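Local structure of GH5 (Bacteroidetes bacterium AC2a, 4YHE) at residues A[25-37]-A[104-118]. The protein is a family 5 glycoside hydrolase, a cellulase that probably hydrolyses beta-glucosidic bonds in cellulose or related glucans. Residues are numbered along the deposited sequence; the frame is centred on the assembly and turned at random.
Sequences DAHYDGCSYETGW and HDGFGAADTPSKGSH
His-27 reaches across to the 104-118 loop and is gripped at the edge of its ring, where ND1 shares a hydrogen bond of 2.7 Å with Ser-114 OG. CG of His-27 stands between the backbone N and the carbonyl carbon (chi1 61°), and this torsion carries the imidazole toward the 104-118 loop, where it meets this hydroxyl. Ser-114 OG also accepts from Gly-30 N at 3.0 Å, and one residue earlier Asp-29 N donates to Pro-113 O from above the carbonyl plane. Two waters bridge the same carbonyl to Asp-29 OD1. At the far side of the imidazole, His-27 NE2 lies 3.5 Å from His-104 CB, the two rings oblique with their planes at 58°. In this closed eight-stranded (beta/alpha) barrel, the contact joins the small 27-32 hairpin, built on a type I' turn in the loop after strand 16-20, to the loop after strand 97-101. Replacing His-27 by an alanine is likely to take away the side-chain partner of Ser-114 OG, leaving it Gly-30 N across the contact, and to open a gap between His-104 and Pro-113. The His-104 ring turns its CD2 edge to Asp-25 O, 3.3 Å away, while a water links His-104 NE2 to Asp-25 OD2, which also accepts from Asn-22 N; OD1 takes Gln-23 N. Pro-113 CG packs 3.3 Å from His-27 O and meets the edge of the Trp-37 ring at CZ2.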
loop_
_atom_site.group_PDB
_atom_site.type_symbol
_atom_site.label_atom_id
_atom_site.label_comp_id
_atom_site.label_asym_id
_atom_site.label_seq_id
_atom_site.Cartn_x
_atom_site.Cartn_y
_atom_site.Cartn_z
ATOM N N ASP A 25 -6.411 6.783 -8.400
ATOM C CA ASP A 25 -5.241 6.276 -9.113
ATOM C C ASP A 25 -5.514 5.883 -10.585
ATOM O O ASP A 25 -4.563 5.680 -11.341
ATOM C CB ASP A 25 -4.628 5.081 -8.354
ATOM C CG ASP A 25 -5.692 4.070 -7.840
ATOM O OD1 ASP A 25 -6.731 4.485 -7.258
ATOM O OD2 ASP A 25 -5.468 2.859 -7.972
ATOM N N ALA A 26 -6.786 5.746 -10.963
ATOM C CA ALA A 26 -7.179 5.233 -12.269
ATOM C C ALA A 26 -6.825 6.283 -13.328
ATOM O O ALA A 26 -6.968 7.487 -13.093
ATOM C CB ALA A 26 -8.667 4.977 -12.299
ATOM N N HIS A 27 -6.373 5.829 -14.482
ATOM C CA HIS A 27 -5.957 6.742 -15.521
ATOM C C HIS A 27 -5.999 6.069 -16.878
ATOM O O HIS A 27 -5.983 4.855 -16.993
ATOM C CB HIS A 27 -4.537 7.186 -15.272
ATOM C CG HIS A 27 -3.563 6.049 -15.290
ATOM N ND1 HIS A 27 -2.825 5.728 -16.407
ATOM C CD2 HIS A 27 -3.239 5.132 -14.348
ATOM C CE1 HIS A 27 -2.082 4.666 -16.152
ATOM N NE2 HIS A 27 -2.314 4.283 -14.909
ATOM N N TYR A 28 -6.051 6.900 -17.905
ATOM C CA TYR A 28 -5.816 6.437 -19.264
ATOM C C TYR A 28 -5.514 7.648 -20.122
ATOM O O TYR A 28 -5.902 8.783 -19.796
ATOM C CB TYR A 28 -6.981 5.610 -19.809
ATOM C CG TYR A 28 -8.341 6.268 -19.738
ATOM C CD1 TYR A 28 -8.773 7.166 -20.723
ATOM C CD2 TYR A 28 -9.200 6.000 -18.684
ATOM C CE1 TYR A 28 -10.023 7.769 -20.666
ATOM C CE2 TYR A 28 -10.441 6.587 -18.612
ATOM C CZ TYR A 28 -10.855 7.468 -19.592
ATOM O OH TYR A 28 -12.096 8.020 -19.475
ATOM N N ASP A 29 -4.739 7.404 -21.181
ATOM C CA ASP A 29 -4.337 8.469 -22.124
ATOM C C ASP A 29 -3.652 9.636 -21.411
ATOM O O ASP A 29 -3.718 10.768 -21.863
ATOM C CB ASP A 29 -5.552 8.957 -22.937
ATOM C CG ASP A 29 -6.239 7.826 -23.701
ATOM O OD1 ASP A 29 -5.567 6.844 -24.092
ATOM O OD2 ASP A 29 -7.463 7.901 -23.895
ATOM N N GLY A 30 -2.976 9.344 -20.302
ATOM C CA GLY A 30 -2.174 10.342 -19.604
ATOM C C GLY A 30 -2.869 11.205 -18.571
ATOM O O GLY A 30 -2.300 12.196 -18.095
ATOM N N CYS A 31 -4.091 10.856 -18.193
ATOM C CA CYS A 31 -4.786 11.636 -17.191
ATOM C C CYS A 31 -5.558 10.715 -16.267
ATOM O O CYS A 31 -6.193 9.754 -16.709
ATOM C CB CYS A 31 -5.749 12.632 -17.855
ATOM S SG CYS A 31 -6.508 13.810 -16.709
ATOM N N SER A 32 -5.492 11.029 -14.991
ATOM C CA SER A 32 -6.278 10.301 -13.995
ATOM C C SER A 32 -7.671 10.891 -13.864
ATOM O O SER A 32 -7.879 12.100 -14.079
ATOM C CB SER A 32 -5.566 10.250 -12.636
ATOM O OG SER A 32 -5.183 11.526 -12.201
ATOM N N TYR A 33 -8.633 10.011 -13.591
ATOM C CA TYR A 33 -10.031 10.383 -13.376
ATOM C C TYR A 33 -10.610 9.371 -12.375
ATOM O O TYR A 33 -10.420 8.145 -12.533
ATOM C CB TYR A 33 -10.881 10.329 -14.664
ATOM C CG TYR A 33 -10.170 10.476 -16.020
ATOM C CD1 TYR A 33 -9.531 9.379 -16.620
ATOM C CD2 TYR A 33 -10.222 11.674 -16.742
ATOM C CE1 TYR A 33 -8.920 9.492 -17.854
ATOM C CE2 TYR A 33 -9.624 11.795 -17.992
ATOM C CZ TYR A 33 -8.956 10.693 -18.542
ATOM O OH TYR A 33 -8.326 10.779 -19.784
ATOM N N GLU A 34 -11.319 9.866 -11.380
ATOM C CA GLU A 34 -11.769 9.021 -10.284
ATOM C C GLU A 34 -12.583 7.825 -10.785
ATOM O O GLU A 34 -12.432 6.714 -10.280
ATOM C CB GLU A 34 -12.586 9.818 -9.281
ATOM C CG GLU A 34 -12.850 9.023 -8.028
ATOM C CD GLU A 34 -13.556 9.819 -6.965
ATOM O OE1 GLU A 34 -13.770 11.026 -7.155
ATOM O OE2 GLU A 34 -13.929 9.208 -5.949
ATOM N N THR A 35 -13.487 8.073 -11.746
ATOM C CA THR A 35 -14.345 7.021 -12.309
ATOM C C THR A 35 -13.778 6.295 -13.536
ATOM O O THR A 35 -14.484 5.492 -14.163
ATOM C CB THR A 35 -15.747 7.566 -12.683
ATOM O OG1 THR A 35 -15.640 8.538 -13.737
ATOM C CG2 THR A 35 -16.436 8.182 -11.480
ATOM N N GLY A 36 -12.520 6.553 -13.862
ATOM C CA GLY A 36 -11.916 6.100 -15.099
ATOM C C GLY A 36 -11.855 4.596 -15.295
ATOM O O GLY A 36 -11.848 4.111 -16.441
ATOM N N TRP A 37 -11.744 3.848 -14.189
ATOM C CA TRP A 37 -11.742 2.394 -14.243
ATOM C C TRP A 37 -13.000 1.779 -13.712
ATOM O O TRP A 37 -13.000 0.628 -13.358
ATOM C CB TRP A 37 -10.484 1.820 -13.565
ATOM C CG TRP A 37 -9.213 2.108 -14.351
ATOM C CD1 TRP A 37 -9.125 2.531 -15.664
ATOM C CD2 TRP A 37 -7.865 1.994 -13.879
ATOM N NE1 TRP A 37 -7.805 2.702 -16.016
ATOM C CE2 TRP A 37 -7.010 2.365 -14.951
ATOM C CE3 TRP A 37 -7.292 1.618 -12.651
ATOM C CZ2 TRP A 37 -5.617 2.366 -14.837
ATOM C CZ3 TRP A 37 -5.912 1.631 -12.530
ATOM C CH2 TRP A 37 -5.079 1.997 -13.635
ATOM N N HIS A 104 0.221 5.959 -9.784
ATOM C CA HIS A 104 0.600 5.429 -11.099
ATOM C C HIS A 104 1.458 6.357 -11.949
ATOM O O HIS A 104 1.896 5.957 -13.037
ATOM C CB HIS A 104 -0.597 4.914 -11.893
ATOM C CG HIS A 104 -1.130 3.603 -11.402
ATOM N ND1 HIS A 104 -0.318 2.548 -11.030
ATOM C CD2 HIS A 104 -2.401 3.182 -11.209
ATOM C CE1 HIS A 104 -1.075 1.541 -10.631
ATOM N NE2 HIS A 104 -2.342 1.909 -10.719
ATOM N N ASP A 105 1.737 7.557 -11.454
ATOM C CA ASP A 105 2.786 8.413 -12.035
ATOM C C ASP A 105 4.045 7.615 -12.267
ATOM O O ASP A 105 4.690 7.765 -13.315
ATOM C CB ASP A 105 3.083 9.607 -11.134
ATOM C CG ASP A 105 1.850 10.453 -10.896
ATOM O OD1 ASP A 105 0.990 10.020 -10.104
ATOM O OD2 ASP A 105 1.701 11.505 -11.544
ATOM N N GLY A 106 4.365 6.763 -11.277
ATOM C CA GLY A 106 5.530 5.908 -11.325
ATOM C C GLY A 106 5.306 4.455 -11.688
ATOM O O GLY A 106 6.162 3.631 -11.439
ATOM N N PHE A 107 4.186 4.131 -12.326
ATOM C CA PHE A 107 3.985 2.799 -12.860
ATOM C C PHE A 107 5.092 2.489 -13.879
ATOM O O PHE A 107 5.246 3.225 -14.836
ATOM C CB PHE A 107 2.617 2.730 -13.521
ATOM C CG PHE A 107 2.270 1.386 -14.063
ATOM C CD1 PHE A 107 1.846 0.381 -13.217
ATOM C CD2 PHE A 107 2.399 1.109 -15.420
ATOM C CE1 PHE A 107 1.530 -0.885 -13.710
ATOM C CE2 PHE A 107 2.101 -0.148 -15.912
ATOM C CZ PHE A 107 1.649 -1.145 -15.062
ATOM N N GLY A 108 5.864 1.426 -13.655
ATOM C CA GLY A 108 7.076 1.165 -14.454
ATOM C C GLY A 108 7.059 -0.018 -15.410
ATOM O O GLY A 108 8.097 -0.335 -16.018
ATOM N N ALA A 109 5.902 -0.649 -15.565
ATOM C CA ALA A 109 5.723 -1.791 -16.471
ATOM C C ALA A 109 5.229 -1.311 -17.832
ATOM O O ALA A 109 4.858 -0.158 -17.993
ATOM C CB ALA A 109 4.732 -2.780 -15.883
ATOM N N ALA A 110 5.217 -2.211 -18.805
ATOM C CA ALA A 110 4.937 -1.824 -20.194
ATOM C C ALA A 110 3.446 -1.749 -20.448
ATOM O O ALA A 110 3.006 -1.032 -21.341
ATOM C CB ALA A 110 5.597 -2.791 -21.161
ATOM N N ASP A 111 2.674 -2.457 -19.632
ATOM C CA ASP A 111 1.266 -2.611 -19.853
ATOM C C ASP A 111 0.489 -1.516 -19.131
ATOM O O ASP A 111 -0.070 -1.736 -18.065
ATOM C CB ASP A 111 0.822 -4.006 -19.391
ATOM C CG ASP A 111 -0.550 -4.390 -19.919
ATOM O OD1 ASP A 111 -1.043 -3.731 -20.872
ATOM O OD2 ASP A 111 -1.139 -5.357 -19.378
ATOM N N THR A 112 0.448 -0.340 -19.746
ATOM C CA THR A 112 -0.231 0.833 -19.207
ATOM C C THR A 112 -1.144 1.428 -20.292
ATOM O O THR A 112 -0.765 1.476 -21.476
ATOM C CB THR A 112 0.777 1.909 -18.720
ATOM O OG1 THR A 112 0.104 3.163 -18.546
ATOM C CG2 THR A 112 1.929 2.105 -19.705
ATOM N N PRO A 113 -2.345 1.890 -19.898
ATOM C CA PRO A 113 -3.189 2.652 -20.830
ATOM C C PRO A 113 -2.701 4.108 -21.054
ATOM O O PRO A 113 -3.366 4.881 -21.743
ATOM C CB PRO A 113 -4.555 2.622 -20.136
ATOM C CG PRO A 113 -4.222 2.624 -18.667
ATOM C CD PRO A 113 -3.007 1.718 -18.578
ATOM N N SER A 114 -1.574 4.486 -20.449
ATOM C CA SER A 114 -1.028 5.834 -20.586
ATOM C C SER A 114 0.425 5.798 -21.073
ATOM O O SER A 114 1.295 6.483 -20.531
ATOM C CB SER A 114 -1.129 6.583 -19.265
ATOM O OG SER A 114 -2.491 6.771 -18.901
ATOM N N LYS A 115 0.671 4.974 -22.089
ATOM C CA LYS A 115 2.019 4.819 -22.638
ATOM C C LYS A 115 2.602 6.174 -22.927
ATOM O O LYS A 115 1.932 7.019 -23.515
ATOM C CB LYS A 115 2.005 3.975 -23.914
ATOM C CG LYS A 115 1.698 2.521 -23.633
ATOM C CD LYS A 115 1.919 1.636 -24.848
ATOM C CE LYS A 115 1.644 0.175 -24.514
ATOM N NZ LYS A 115 0.298 -0.016 -23.888
ATOM N N GLY A 116 3.836 6.393 -22.473
ATOM C CA GLY A 116 4.546 7.650 -22.708
ATOM C C GLY A 116 4.289 8.773 -21.708
ATOM O O GLY A 116 4.946 9.803 -21.770
ATOM N N SER A 117 3.331 8.613 -20.792
ATOM C CA SER A 117 2.975 9.723 -19.910
ATOM C C SER A 117 3.530 9.577 -18.471
ATOM O O SER A 117 3.304 10.440 -17.623
ATOM C CB SER A 117 1.450 9.859 -19.837
ATOM O OG SER A 117 0.867 10.084 -21.112
ATOM N N HIS A 118 4.280 8.517 -18.211
ATOM C CA HIS A 118 4.761 8.252 -16.845
ATOM C C HIS A 118 6.080 8.997 -16.637
ATOM O O HIS A 118 7.167 8.507 -16.960
ATOM C CB HIS A 118 4.868 6.743 -16.593
ATOM C CG HIS A 118 3.546 6.035 -16.682
ATOM N ND1 HIS A 118 2.667 5.956 -15.622
ATOM C CD2 HIS A 118 2.937 5.407 -17.715
ATOM C CE1 HIS A 118 1.580 5.301 -15.993
ATOM N NE2 HIS A 118 1.721 4.951 -17.256
HETATM O O HOH W 1 -4.548 0.862 -9.418
HETATM O O HOH W 2 -5.544 4.157 -23.043
HETATM O O HOH W 3 -2.662 6.011 -24.458
#